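Local atomic coordinates of salicylaldehyde dehydrogenase NahF (Pseudomonas putida, PDB entry 4JZ6), a protein that probably oxidises salicylaldehyde to salicylate with NAD(+) and water, a step of naphthalene degradation, as a member of the aldehyde dehydrogenase family. Residues A[273-278]-A[306-311]; A[183-188]-A[212-217]; A[154-159]-A[483-488]; A[126-131]-A[176-181]. All coordinates share one frame; numbering follows the deposited sequence.

Contact 1. Residues A[273-278]-A[306-311]; sequences PLIVLD and RLVVDE
Leu274 N gives its hydrogen to Arg306 O at 2.8 Å, and Val276 N does the same to Val308 O at 2.8 Å. Both bonds are nearly straight. Asp310 N returns a bond to Val276 O, 3.0 Å long and nearly along the C=O axis. The return bond from Val308 N to Leu274 O is weak, since its N-H points well off the acceptor. At the C-terminal ends a water bridges the segments. It accepts from Asp278 N and donates to Asp310 OD2, which also accepts from Gly409 N. The two carboxylates stand side by side with their planes 88° apart, and Asp278 OD2 lies 4.2 Å from Asp310 OD2. This like-charge approach is probably eased by Arg435, in a salt bridge with Asp278 OD1, and by Lys312, in one with Asp310 OD1. Asp310 also N-caps the helix that follows it. The two strands run parallel and adjacent in the seven-stranded sheet of the catalytic domain. Helix 282-294 links them, so the unit is a beta-alpha-beta crossover. Pro273, Ile275, Arg306 and Val308 share one face. There Val308 CG2 touches Ile275 CG1 at 3.5 Å. Leu274, Val276, Leu307 and Val309 form the other face. Leu307 reaches across with CD1 to Leu274 CB at 3.6 Å. Val309 CG1 meets Val276 CB at 3.6 Å, the two valines pointing the same way. Phe317 of helix 311-327 packs on both valines.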
loop_
_atom_site.group_PDB
_atom_site.type_symbol
_atom_site.label_atom_id
_atom_site.label_comp_id
_atom_site.label_asym_id
_atom_site.label_seq_id
_atom_site.Cartn_x
_atom_site.Cartn_y
_atom_site.Cartn_z
ATOM N N PRO A 273 4.704 -21.099 11.197
ATOM C CA PRO A 273 4.971 -21.986 12.333
ATOM C C PRO A 273 3.704 -22.560 12.958
ATOM O O PRO A 273 2.652 -21.916 12.953
ATOM C CB PRO A 273 5.638 -21.043 13.335
ATOM C CG PRO A 273 4.939 -19.724 13.093
ATOM C CD PRO A 273 4.531 -19.699 11.630
ATOM N N LEU A 274 3.811 -23.773 13.491
ATOM C CA LEU A 274 2.785 -24.294 14.379
ATOM C C LEU A 274 3.346 -24.274 15.796
ATOM O O LEU A 274 4.313 -24.980 16.106
ATOM C CB LEU A 274 2.374 -25.710 13.977
ATOM C CG LEU A 274 1.056 -26.226 14.564
ATOM C CD1 LEU A 274 -0.110 -25.464 13.961
ATOM C CD2 LEU A 274 0.881 -27.716 14.350
ATOM N N ILE A 275 2.758 -23.442 16.651
ATOM C CA ILE A 275 3.194 -23.361 18.041
ATOM C C ILE A 275 2.463 -24.389 18.905
ATOM O O ILE A 275 1.238 -24.328 19.075
ATOM C CB ILE A 275 2.971 -21.961 18.628
ATOM C CG1 ILE A 275 3.678 -20.904 17.771
ATOM C CG2 ILE A 275 3.458 -21.914 20.064
ATOM C CD1 ILE A 275 3.457 -19.485 18.229
ATOM N N VAL A 276 3.225 -25.336 19.442
ATOM C CA VAL A 276 2.677 -26.381 20.292
ATOM C C VAL A 276 3.124 -26.140 21.725
ATOM O O VAL A 276 4.252 -26.460 22.083
ATOM C CB VAL A 276 3.150 -27.768 19.826
ATOM C CG1 VAL A 276 2.442 -28.861 20.586
ATOM C CG2 VAL A 276 2.916 -27.925 18.337
ATOM N N LEU A 277 2.243 -25.559 22.536
ATOM C CA LEU A 277 2.573 -25.209 23.919
ATOM C C LEU A 277 2.592 -26.464 24.774
ATOM O O LEU A 277 2.221 -27.535 24.302
ATOM C CB LEU A 277 1.581 -24.185 24.483
ATOM C CG LEU A 277 1.366 -22.915 23.649
ATOM C CD1 LEU A 277 0.154 -22.153 24.119
ATOM C CD2 LEU A 277 2.588 -22.021 23.679
ATOM N N ASP A 278 3.018 -26.343 26.031
ATOM C CA ASP A 278 3.122 -27.521 26.901
ATOM C C ASP A 278 1.733 -28.059 27.241
ATOM O O ASP A 278 1.570 -29.145 27.799
ATOM C CB ASP A 278 3.969 -27.233 28.159
ATOM C CG ASP A 278 3.329 -26.219 29.106
ATOM O OD1 ASP A 278 2.176 -26.422 29.547
ATOM O OD2 ASP A 278 3.999 -25.217 29.438
ATOM N N ARG A 306 7.682 -24.562 10.281
ATOM C CA ARG A 306 8.248 -24.699 11.616
ATOM C C ARG A 306 7.252 -25.367 12.547
ATOM O O ARG A 306 6.044 -25.127 12.461
ATOM C CB ARG A 306 8.593 -23.331 12.205
ATOM C CG ARG A 306 9.863 -22.688 11.695
ATOM C CD ARG A 306 9.805 -21.203 11.976
ATOM N NE ARG A 306 11.121 -20.587 12.082
ATOM C CZ ARG A 306 11.355 -19.448 12.731
ATOM N NH1 ARG A 306 10.358 -18.808 13.335
ATOM N NH2 ARG A 306 12.583 -18.951 12.785
ATOM N N LEU A 307 7.770 -26.198 13.443
ATOM C CA LEU A 307 6.997 -26.697 14.562
ATOM C C LEU A 307 7.705 -26.235 15.831
ATOM O O LEU A 307 8.660 -26.883 16.276
ATOM C CB LEU A 307 6.935 -28.228 14.538
ATOM C CG LEU A 307 6.094 -28.992 13.504
ATOM C CD1 LEU A 307 4.650 -28.521 13.533
ATOM C CD2 LEU A 307 6.662 -28.888 12.093
ATOM N N VAL A 308 7.276 -25.111 16.406
ATOM C CA VAL A 308 7.871 -24.678 17.677
ATOM C C VAL A 308 7.148 -25.335 18.861
ATOM O O VAL A 308 5.983 -25.056 19.146
ATOM C CB VAL A 308 8.052 -23.119 17.807
ATOM C CG1 VAL A 308 8.580 -22.537 16.509
ATOM C CG2 VAL A 308 6.780 -22.429 18.180
ATOM N N VAL A 309 7.846 -26.261 19.513
ATOM C CA VAL A 309 7.230 -27.091 20.541
ATOM C C VAL A 309 7.915 -26.928 21.895
ATOM O O VAL A 309 9.133 -26.766 21.977
ATOM C CB VAL A 309 7.240 -28.581 20.136
ATOM C CG1 VAL A 309 6.456 -28.787 18.859
ATOM C CG2 VAL A 309 8.652 -29.057 19.938
ATOM N N ASP A 310 7.125 -26.961 22.961
ATOM C CA ASP A 310 7.685 -26.850 24.296
ATOM C C ASP A 310 8.468 -28.118 24.621
ATOM O O ASP A 310 8.018 -29.228 24.329
ATOM C CB ASP A 310 6.586 -26.614 25.328
ATOM C CG ASP A 310 7.118 -26.032 26.614
ATOM O OD1 ASP A 310 7.509 -26.808 27.506
ATOM O OD2 ASP A 310 7.153 -24.789 26.734
ATOM N N GLU A 311 9.644 -27.944 25.215
ATOM C CA GLU A 311 10.521 -29.063 25.535
ATOM C C GLU A 311 9.826 -30.139 26.357
ATOM O O GLU A 311 10.087 -31.324 26.165
ATOM C CB GLU A 311 11.767 -28.575 26.281
ATOM C CG GLU A 311 12.973 -28.306 25.394
ATOM C CD GLU A 311 13.619 -29.574 24.856
ATOM O OE1 GLU A 311 14.453 -29.460 23.932
ATOM O OE2 GLU A 311 13.307 -30.678 25.358
HETATM O O HOH W 1 4.416 -23.671 26.220
#

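Contact 2. Residues A[183-188]-A[212-217]; sequences GNTVVF and AGVLNY
Residues Val186 to Phe188 and Leu215 to Tyr217 run parallel as neighbouring strands, their short axes 4.7 Å apart at the closest and 23° from parallel. Val186 N bonds to Val214 O, Asn216 N to Val186 O, and Phe188 N to Asn216 O. On one face, the Phe188 and Tyr217 side chains lie alongside each other. Both have CG anti to the backbone N (chi1 near 168°), which sends the rings out the same way. The ring planes are oblique, at 36°, and Phe188 CD2 meets Tyr217 CD2 at 3.6 Å. Tyr217 CE2 sits over one face of the Phe188 ring. Helix 195-208 connects the strands in a beta-alpha-beta crossover of the Rossmann-type sheet, and the Tyr217 backbone bonds on to Phe23. His198 of that helix meets Phe188 edge-to-face. Leu215 CD1 lies 3.8 Å from Phe188 CB and 4.1 Å from Val186 CG2. Asn216 points to the other face, where its ND2 makes a weak bond back to Gly213 O and its OD1 accepts from Asn25 N. Thr185 CB lies 3.4 Å from Val214 O, and its OG1 bonds to Ala66 O in helix 56-73.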
loop_
_atom_site.group_PDB
_atom_site.type_symbol
_atom_site.label_atom_id
_atom_site.label_comp_id
_atom_site.label_asym_id
_atom_site.label_seq_id
_atom_site.Cartn_x
_atom_site.Cartn_y
_atom_site.Cartn_z
ATOM N N GLY A 183 -14.483 -3.335 -11.128
ATOM C CA GLY A 183 -14.671 -2.601 -12.365
ATOM C C GLY A 183 -13.389 -2.422 -13.147
ATOM O O GLY A 183 -13.328 -1.622 -14.080
ATOM N N ASN A 184 -12.355 -3.165 -12.768
ATOM C CA ASN A 184 -11.077 -3.072 -13.464
ATOM C C ASN A 184 -10.933 -4.140 -14.533
ATOM O O ASN A 184 -11.674 -5.127 -14.540
ATOM C CB ASN A 184 -9.925 -3.163 -12.472
ATOM C CG ASN A 184 -10.063 -2.167 -11.349
ATOM O OD1 ASN A 184 -9.798 -0.983 -11.529
ATOM N ND2 ASN A 184 -10.494 -2.637 -10.187
ATOM N N THR A 185 -9.989 -3.922 -15.444
ATOM C CA THR A 185 -9.606 -4.936 -16.417
ATOM C C THR A 185 -8.206 -5.390 -16.040
ATOM O O THR A 185 -7.495 -4.677 -15.326
ATOM C CB THR A 185 -9.625 -4.391 -17.853
ATOM O OG1 THR A 185 -8.523 -3.498 -18.044
ATOM C CG2 THR A 185 -10.924 -3.655 -18.118
ATOM N N VAL A 186 -7.805 -6.573 -16.488
ATOM C CA VAL A 186 -6.540 -7.123 -16.017
ATOM C C VAL A 186 -5.671 -7.796 -17.082
ATOM O O VAL A 186 -6.160 -8.514 -17.952
ATOM C CB VAL A 186 -6.761 -8.054 -14.787
ATOM C CG1 VAL A 186 -8.191 -8.546 -14.754
ATOM C CG2 VAL A 186 -5.781 -9.226 -14.778
ATOM N N VAL A 187 -4.374 -7.515 -17.013
ATOM C CA VAL A 187 -3.377 -8.289 -17.729
ATOM C C VAL A 187 -2.881 -9.384 -16.786
ATOM O O VAL A 187 -2.199 -9.110 -15.793
ATOM C CB VAL A 187 -2.206 -7.408 -18.197
ATOM C CG1 VAL A 187 -1.146 -8.255 -18.884
ATOM C CG2 VAL A 187 -2.705 -6.319 -19.131
ATOM N N PHE A 188 -3.262 -10.620 -17.099
ATOM C CA PHE A 188 -2.970 -11.792 -16.283
ATOM C C PHE A 188 -1.702 -12.469 -16.789
ATOM O O PHE A 188 -1.683 -13.033 -17.882
ATOM C CB PHE A 188 -4.175 -12.743 -16.352
ATOM C CG PHE A 188 -3.934 -14.122 -15.769
ATOM C CD1 PHE A 188 -3.025 -14.332 -14.741
ATOM C CD2 PHE A 188 -4.647 -15.215 -16.260
ATOM C CE1 PHE A 188 -2.825 -15.604 -14.227
ATOM C CE2 PHE A 188 -4.457 -16.483 -15.744
ATOM C CZ PHE A 188 -3.547 -16.681 -14.729
ATOM N N ALA A 212 -14.875 -8.406 -24.224
ATOM C CA ALA A 212 -13.540 -8.535 -24.790
ATOM C C ALA A 212 -12.577 -7.528 -24.175
ATOM O O ALA A 212 -12.899 -6.346 -24.049
ATOM C CB ALA A 212 -13.584 -8.379 -26.309
ATOM N N GLY A 213 -11.398 -8.006 -23.787
ATOM C CA GLY A 213 -10.339 -7.135 -23.309
ATOM C C GLY A 213 -10.397 -6.897 -21.817
ATOM O O GLY A 213 -9.538 -6.218 -21.254
ATOM N N VAL A 214 -11.413 -7.446 -21.169
ATOM C CA VAL A 214 -11.523 -7.294 -19.727
ATOM C C VAL A 214 -10.503 -8.194 -19.024
ATOM O O VAL A 214 -9.915 -7.807 -18.016
ATOM C CB VAL A 214 -12.952 -7.565 -19.232
ATOM C CG1 VAL A 214 -13.032 -7.376 -17.734
ATOM C CG2 VAL A 214 -13.923 -6.627 -19.917
ATOM N N LEU A 215 -10.288 -9.388 -19.573
ATOM C CA LEU A 215 -9.225 -10.273 -19.105
ATOM C C LEU A 215 -8.299 -10.666 -20.248
ATOM O O LEU A 215 -8.741 -11.183 -21.271
ATOM C CB LEU A 215 -9.799 -11.532 -18.457
ATOM C CG LEU A 215 -8.770 -12.578 -18.010
ATOM C CD1 LEU A 215 -7.889 -12.034 -16.893
ATOM C CD2 LEU A 215 -9.453 -13.864 -17.573
ATOM N N ASN A 216 -7.008 -10.419 -20.066
ATOM C CA ASN A 216 -6.017 -10.738 -21.081
ATOM C C ASN A 216 -4.900 -11.585 -20.474
ATOM O O ASN A 216 -4.381 -11.264 -19.405
ATOM C CB ASN A 216 -5.464 -9.453 -21.700
ATOM C CG ASN A 216 -6.561 -8.577 -22.298
ATOM O OD1 ASN A 216 -6.864 -8.670 -23.487
ATOM N ND2 ASN A 216 -7.164 -7.729 -21.471
ATOM N N TYR A 217 -4.536 -12.667 -21.157
ATOM C CA TYR A 217 -3.673 -13.689 -20.573
ATOM C C TYR A 217 -2.323 -13.796 -21.269
ATOM O O TYR A 217 -2.243 -13.894 -22.493
ATOM C CB TYR A 217 -4.396 -15.041 -20.591
ATOM C CG TYR A 217 -3.536 -16.246 -20.271
ATOM C CD1 TYR A 217 -3.478 -17.329 -21.143
ATOM C CD2 TYR A 217 -2.795 -16.311 -19.095
ATOM C CE1 TYR A 217 -2.702 -18.445 -20.857
ATOM C CE2 TYR A 217 -2.011 -17.427 -18.802
ATOM C CZ TYR A 217 -1.971 -18.489 -19.687
ATOM O OH TYR A 217 -1.199 -19.594 -19.404
#

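Contact 3. Residues A[154-159]-A[483-488]; sequences QPVGPI and FTELKW. With EDO (1,2-ethanediol), chain H.
Gln154 and Glu485 are joined by two backbone hydrogen bonds, Gln154 N to Glu485 O at 2.9 Å and Glu485 N to Gln154 O at 2.8 Å. They form an antiparallel hydrogen-bonded pair. The Gln154 side chain adds a third link. Its OE1 accepts from Lys487 NZ at 2.9 Å, in the plane of the amide carbonyl and on a lone pair. The lysine chain bends at chi3 (-69°), which brings NZ to this oxygen. A 1,2-ethanediol, probably from the crystallisation liquor, donates from O2 to the same OE1 at 2.8 Å and from O1 to Pro155 O at 3.2 Å. Val156 CG2 packs on the chain between Phe483 and Thr484, 3.5 Å from Phe483 C. Its CG1 lies by Glu485 OE2, which forms a salt bridge with Arg239. Farther along, the Ile159 and Phe483 side chains cross at about a right angle, and Ile159 CG1 touches Phe483 CD1 at 3.8 Å. Asn184 bridges the two segments: its OD1 accepts from Val156 N and Gly157 N, and its ND2 donates to Phe483 O. Gln154 NE2 and Lys487 NZ also bond to backbone oxygens of the second subunit. Trp488 pairs with a strand of that subunit in a parallel ladder. The arrangement belongs to the oligomerisation arm of aldehyde dehydrogenases, a three-stranded antiparallel sheet that carries on across the dimer interface.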
loop_
_atom_site.group_PDB
_atom_site.type_symbol
_atom_site.label_atom_id
_atom_site.label_comp_id
_atom_site.label_asym_id
_atom_site.label_seq_id
_atom_site.Cartn_x
_atom_site.Cartn_y
_atom_site.Cartn_z
ATOM N N GLN A 154 -14.330 3.847 -6.691
ATOM C CA GLN A 154 -14.468 3.736 -8.142
ATOM C C GLN A 154 -13.427 2.777 -8.702
ATOM O O GLN A 154 -12.502 2.388 -7.988
ATOM C CB GLN A 154 -14.287 5.113 -8.777
ATOM C CG GLN A 154 -15.308 6.142 -8.339
ATOM C CD GLN A 154 -15.020 7.502 -8.940
ATOM O OE1 GLN A 154 -13.977 8.100 -8.667
ATOM N NE2 GLN A 154 -15.931 7.989 -9.788
ATOM N N PRO A 155 -13.576 2.379 -9.977
ATOM C CA PRO A 155 -12.565 1.483 -10.557
ATOM C C PRO A 155 -11.221 2.187 -10.722
ATOM O O PRO A 155 -11.180 3.417 -10.786
ATOM C CB PRO A 155 -13.146 1.140 -11.932
ATOM C CG PRO A 155 -14.615 1.373 -11.797
ATOM C CD PRO A 155 -14.748 2.533 -10.861
ATOM N N VAL A 156 -10.146 1.411 -10.812
ATOM C CA VAL A 156 -8.802 1.958 -10.932
ATOM C C VAL A 156 -8.353 2.054 -12.388
ATOM O O VAL A 156 -7.907 3.105 -12.846
ATOM C CB VAL A 156 -7.788 1.091 -10.150
ATOM C CG1 VAL A 156 -6.367 1.555 -10.409
ATOM C CG2 VAL A 156 -8.107 1.116 -8.661
ATOM N N GLY A 157 -8.483 0.949 -13.115
ATOM C CA GLY A 157 -7.965 0.853 -14.465
ATOM C C GLY A 157 -7.359 -0.520 -14.660
ATOM O O GLY A 157 -7.645 -1.433 -13.888
ATOM N N PRO A 158 -6.528 -0.683 -15.701
ATOM C CA PRO A 158 -5.875 -1.975 -15.931
ATOM C C PRO A 158 -4.985 -2.399 -14.762
ATOM O O PRO A 158 -4.112 -1.637 -14.339
ATOM C CB PRO A 158 -5.035 -1.721 -17.185
ATOM C CG PRO A 158 -5.784 -0.656 -17.912
ATOM C CD PRO A 158 -6.330 0.242 -16.830
ATOM N N ILE A 159 -5.223 -3.604 -14.245
ATOM C CA ILE A 159 -4.408 -4.158 -13.171
ATOM C C ILE A 159 -3.465 -5.230 -13.720
ATOM O O ILE A 159 -3.877 -6.086 -14.509
ATOM C CB ILE A 159 -5.284 -4.756 -12.045
ATOM C CG1 ILE A 159 -5.561 -3.721 -10.954
ATOM C CG2 ILE A 159 -4.573 -5.903 -11.358
ATOM C CD1 ILE A 159 -6.137 -2.425 -11.431
ATOM N N PHE A 483 -8.278 -2.579 -5.146
ATOM C CA PHE A 483 -8.650 -2.412 -6.544
ATOM C C PHE A 483 -9.714 -1.344 -6.728
ATOM O O PHE A 483 -10.542 -1.432 -7.635
ATOM C CB PHE A 483 -9.115 -3.742 -7.133
ATOM C CG PHE A 483 -8.128 -4.857 -6.946
ATOM C CD1 PHE A 483 -6.866 -4.786 -7.519
ATOM C CD2 PHE A 483 -8.458 -5.975 -6.192
ATOM C CE1 PHE A 483 -5.953 -5.808 -7.344
ATOM C CE2 PHE A 483 -7.549 -7.006 -6.015
ATOM C CZ PHE A 483 -6.295 -6.921 -6.589
ATOM N N THR A 484 -9.689 -0.334 -5.864
ATOM C CA THR A 484 -10.579 0.805 -6.017
ATOM C C THR A 484 -9.840 2.112 -5.818
ATOM O O THR A 484 -8.818 2.167 -5.127
ATOM C CB THR A 484 -11.775 0.761 -5.032
ATOM O OG1 THR A 484 -11.300 0.728 -3.674
ATOM C CG2 THR A 484 -12.660 -0.453 -5.312
ATOM N N GLU A 485 -10.352 3.159 -6.454
ATOM C CA GLU A 485 -9.938 4.513 -6.131
ATOM C C GLU A 485 -10.865 4.993 -5.037
ATOM O O GLU A 485 -12.087 4.855 -5.156
ATOM C CB GLU A 485 -10.069 5.445 -7.340
ATOM C CG GLU A 485 -9.150 5.137 -8.510
ATOM C CD GLU A 485 -7.675 5.255 -8.153
ATOM O OE1 GLU A 485 -7.349 5.701 -7.026
ATOM O OE2 GLU A 485 -6.839 4.897 -9.015
ATOM N N LEU A 486 -10.291 5.527 -3.963
ATOM C CA LEU A 486 -11.085 6.172 -2.927
ATOM C C LEU A 486 -11.042 7.671 -3.165
ATOM O O LEU A 486 -9.983 8.289 -3.102
ATOM C CB LEU A 486 -10.563 5.835 -1.527
ATOM C CG LEU A 486 -11.308 6.515 -0.375
ATOM C CD1 LEU A 486 -12.727 5.987 -0.260
ATOM C CD2 LEU A 486 -10.559 6.329 0.932
ATOM N N LYS A 487 -12.198 8.250 -3.455
ATOM C CA LYS A 487 -12.269 9.662 -3.790
ATOM C C LYS A 487 -13.089 10.427 -2.756
ATOM O O LYS A 487 -14.182 10.008 -2.379
ATOM C CB LYS A 487 -12.867 9.840 -5.183
ATOM C CG LYS A 487 -13.086 11.287 -5.577
ATOM C CD LYS A 487 -13.740 11.381 -6.944
ATOM C CE LYS A 487 -12.789 10.942 -8.054
ATOM N NZ LYS A 487 -13.465 10.908 -9.389
ATOM N N TRP A 488 -12.545 11.541 -2.285
ATOM C CA TRP A 488 -13.276 12.408 -1.382
ATOM C C TRP A 488 -13.942 13.471 -2.230
ATOM O O TRP A 488 -13.260 14.257 -2.888
ATOM C CB TRP A 488 -12.339 13.052 -0.361
ATOM C CG TRP A 488 -13.009 14.088 0.496
ATOM C CD1 TRP A 488 -14.281 14.042 1.007
ATOM C CD2 TRP A 488 -12.449 15.338 0.924
ATOM N NE1 TRP A 488 -14.538 15.183 1.735
ATOM C CE2 TRP A 488 -13.434 15.996 1.695
ATOM C CE3 TRP A 488 -11.208 15.960 0.741
ATOM C CZ2 TRP A 488 -13.212 17.242 2.281
ATOM C CZ3 TRP A 488 -10.993 17.199 1.323
ATOM C CH2 TRP A 488 -11.988 17.823 2.084
HETATM C C1 EDO H . -11.981 6.590 -12.464
HETATM O O1 EDO H . -13.046 5.716 -12.067
HETATM C C2 EDO H . -12.043 7.896 -11.673
HETATM O O2 EDO H . -11.691 7.668 -10.302
#

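Contact 4. Residues A[126-131]-A[176-181]; sequences REAASL and IAYPLV
Ala177 is the first residue of its segment to touch residues 126-131: its CB faces Ala128 CB at 3.8 Å. Both side chains are single methyls, consistent with the close approach of the backbones. Tyr178 follows, with CG anti to the carbonyl carbon (chi1 -69°). This torsion swings the ring back along the helix and over to the other segment, where CD1 meets Ala128 CB at 3.7 Å. The methyl group approaches the ring obliquely. Leu131 CD1 comes to the same ring more loosely, 4.4 Å from CE1 of Tyr178. At the far end of the ring, the hydroxyl OH of Tyr178 lies 4.0 Å from Glu127 CG, a contact with the aliphatic part of the glutamate. The polar partner of Tyr178 OH is Asp475 OD1, so a hydrogen bond holds the tip of the ring. The helical segments 126-130 and 176-181 run at 14° to each other, their axes 8.8 Å apart at the closest. Helix 170-181 packs on strand 186-189 of the Rossmann-type sheet of the aldehyde dehydrogenase fold, and helix 111-130 packs on helix 170-181. No hydrogen bond joins the two segments. Val181, one turn beyond Ala177, closes the contact. Its CG1 lies 4.0 Å from Ala128 CB. Leu85 of helix 78-94 packs on Val181 as well.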
loop_
_atom_site.group_PDB
_atom_site.type_symbol
_atom_site.label_atom_id
_atom_site.label_comp_id
_atom_site.label_asym_id
_atom_site.label_seq_id
_atom_site.Cartn_x
_atom_site.Cartn_y
_atom_site.Cartn_z
ATOM N N ARG A 126 -17.541 -16.316 -6.497
ATOM C CA ARG A 126 -18.852 -16.065 -5.907
ATOM C C ARG A 126 -18.790 -14.982 -4.838
ATOM O O ARG A 126 -19.669 -14.124 -4.763
ATOM C CB ARG A 126 -19.461 -17.340 -5.346
ATOM C CG ARG A 126 -19.800 -18.329 -6.419
ATOM C CD ARG A 126 -20.800 -19.341 -5.950
ATOM N NE ARG A 126 -21.201 -20.190 -7.064
ATOM C CZ ARG A 126 -20.642 -21.358 -7.350
ATOM N NH1 ARG A 126 -19.662 -21.832 -6.589
ATOM N NH2 ARG A 126 -21.069 -22.056 -8.390
ATOM N N GLU A 127 -17.745 -15.022 -4.018
ATOM C CA GLU A 127 -17.544 -14.010 -2.992
ATOM C C GLU A 127 -17.367 -12.661 -3.659
ATOM O O GLU A 127 -17.972 -11.667 -3.244
ATOM C CB GLU A 127 -16.314 -14.334 -2.148
ATOM C CG GLU A 127 -16.162 -13.449 -0.922
ATOM C CD GLU A 127 -17.229 -13.723 0.127
ATOM O OE1 GLU A 127 -17.512 -12.810 0.937
ATOM O OE2 GLU A 127 -17.784 -14.849 0.144
ATOM N N ALA A 128 -16.536 -12.626 -4.697
ATOM C CA ALA A 128 -16.327 -11.394 -5.448
ATOM C C ALA A 128 -17.660 -10.922 -6.025
ATOM O O ALA A 128 -18.032 -9.756 -5.883
ATOM C CB ALA A 128 -15.300 -11.602 -6.548
ATOM N N ALA A 129 -18.384 -11.850 -6.648
ATOM C CA ALA A 129 -19.709 -11.570 -7.195
ATOM C C ALA A 129 -20.645 -10.944 -6.155
ATOM O O ALA A 129 -21.364 -9.984 -6.455
ATOM C CB ALA A 129 -20.318 -12.832 -7.753
ATOM N N SER A 130 -20.626 -11.493 -4.939
ATOM C CA SER A 130 -21.468 -11.006 -3.850
ATOM C C SER A 130 -21.125 -9.575 -3.491
ATOM O O SER A 130 -21.991 -8.814 -3.071
ATOM C CB SER A 130 -21.286 -11.866 -2.606
ATOM O OG SER A 130 -21.522 -13.226 -2.889
ATOM N N LEU A 131 -19.852 -9.223 -3.654
ATOM C CA LEU A 131 -19.346 -7.923 -3.226
ATOM C C LEU A 131 -19.774 -6.778 -4.132
ATOM O O LEU A 131 -19.578 -5.613 -3.787
ATOM C CB LEU A 131 -17.816 -7.946 -3.119
ATOM C CG LEU A 131 -17.207 -8.638 -1.896
ATOM C CD1 LEU A 131 -15.720 -8.343 -1.803
ATOM C CD2 LEU A 131 -17.921 -8.198 -0.627
ATOM N N ILE A 176 -8.109 -12.235 -10.472
ATOM C CA ILE A 176 -8.987 -11.862 -11.571
ATOM C C ILE A 176 -10.339 -11.425 -11.029
ATOM O O ILE A 176 -10.789 -10.308 -11.287
ATOM C CB ILE A 176 -9.197 -13.041 -12.541
ATOM C CG1 ILE A 176 -7.857 -13.472 -13.138
ATOM C CG2 ILE A 176 -10.194 -12.676 -13.631
ATOM C CD1 ILE A 176 -7.932 -14.715 -13.986
ATOM N N ALA A 177 -10.968 -12.313 -10.264
ATOM C CA ALA A 177 -12.311 -12.082 -9.736
ATOM C C ALA A 177 -12.433 -10.732 -9.060
ATOM O O ALA A 177 -13.346 -9.959 -9.356
ATOM C CB ALA A 177 -12.700 -13.183 -8.759
ATOM N N TYR A 178 -11.507 -10.453 -8.152
ATOM C CA TYR A 178 -11.579 -9.226 -7.369
ATOM C C TYR A 178 -11.370 -7.958 -8.207
ATOM O O TYR A 178 -12.198 -7.046 -8.147
ATOM C CB TYR A 178 -10.650 -9.293 -6.155
ATOM C CG TYR A 178 -11.110 -10.281 -5.103
ATOM C CD1 TYR A 178 -12.426 -10.278 -4.642
ATOM C CD2 TYR A 178 -10.231 -11.222 -4.571
ATOM C CE1 TYR A 178 -12.846 -11.180 -3.670
ATOM C CE2 TYR A 178 -10.643 -12.127 -3.600
ATOM C CZ TYR A 178 -11.948 -12.102 -3.153
ATOM O OH TYR A 178 -12.353 -13.008 -2.196
ATOM N N PRO A 179 -10.287 -7.898 -9.010
ATOM C CA PRO A 179 -10.171 -6.698 -9.849
ATOM C C PRO A 179 -11.353 -6.529 -10.810
ATOM O O PRO A 179 -11.736 -5.399 -11.115
ATOM C CB PRO A 179 -8.876 -6.944 -10.627
ATOM C CG PRO A 179 -8.065 -7.829 -9.724
ATOM C CD PRO A 179 -9.084 -8.749 -9.106
ATOM N N LEU A 180 -11.933 -7.632 -11.270
ATOM C CA LEU A 180 -13.110 -7.546 -12.136
ATOM C C LEU A 180 -14.320 -6.906 -11.444
ATOM O O LEU A 180 -14.882 -5.932 -11.949
ATOM C CB LEU A 180 -13.482 -8.911 -12.720
ATOM C CG LEU A 180 -12.511 -9.480 -13.761
ATOM C CD1 LEU A 180 -13.200 -10.498 -14.661
ATOM C CD2 LEU A 180 -11.886 -8.364 -14.577
ATOM N N VAL A 181 -14.714 -7.440 -10.292
ATOM C CA VAL A 181 -15.879 -6.911 -9.591
ATOM C C VAL A 181 -15.690 -5.446 -9.172
ATOM O O VAL A 181 -16.661 -4.720 -8.962
ATOM C CB VAL A 181 -16.268 -7.776 -8.373
ATOM C CG1 VAL A 181 -15.229 -7.655 -7.263
ATOM C CG2 VAL A 181 -17.658 -7.403 -7.879
#

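How the contacts relate
Contacts 2, 3 and 4 cluster on one side of the chain's centre, with centres 13 to 15 Å apart. Contact 1 lies on the opposite side, its centre 37 to 44 Å from theirs, in the seven-stranded sheet. Helix 170-181 of contact 4 is followed by strand 186-189 of contact 2, and Asn184 N probably bonds to Pro179 O at that join. Thr185 O probably accepts from Ile159 N of contact 3, and Phe483 packs on Tyr178 and Pro179 of contact 4. Contact 3 opens between the segments of contact 4, so these two cross. It closes last, enclosing contacts 2 and 1. The Rossmann-type sheet, its helices and the dimer arm therefore meet in this cluster.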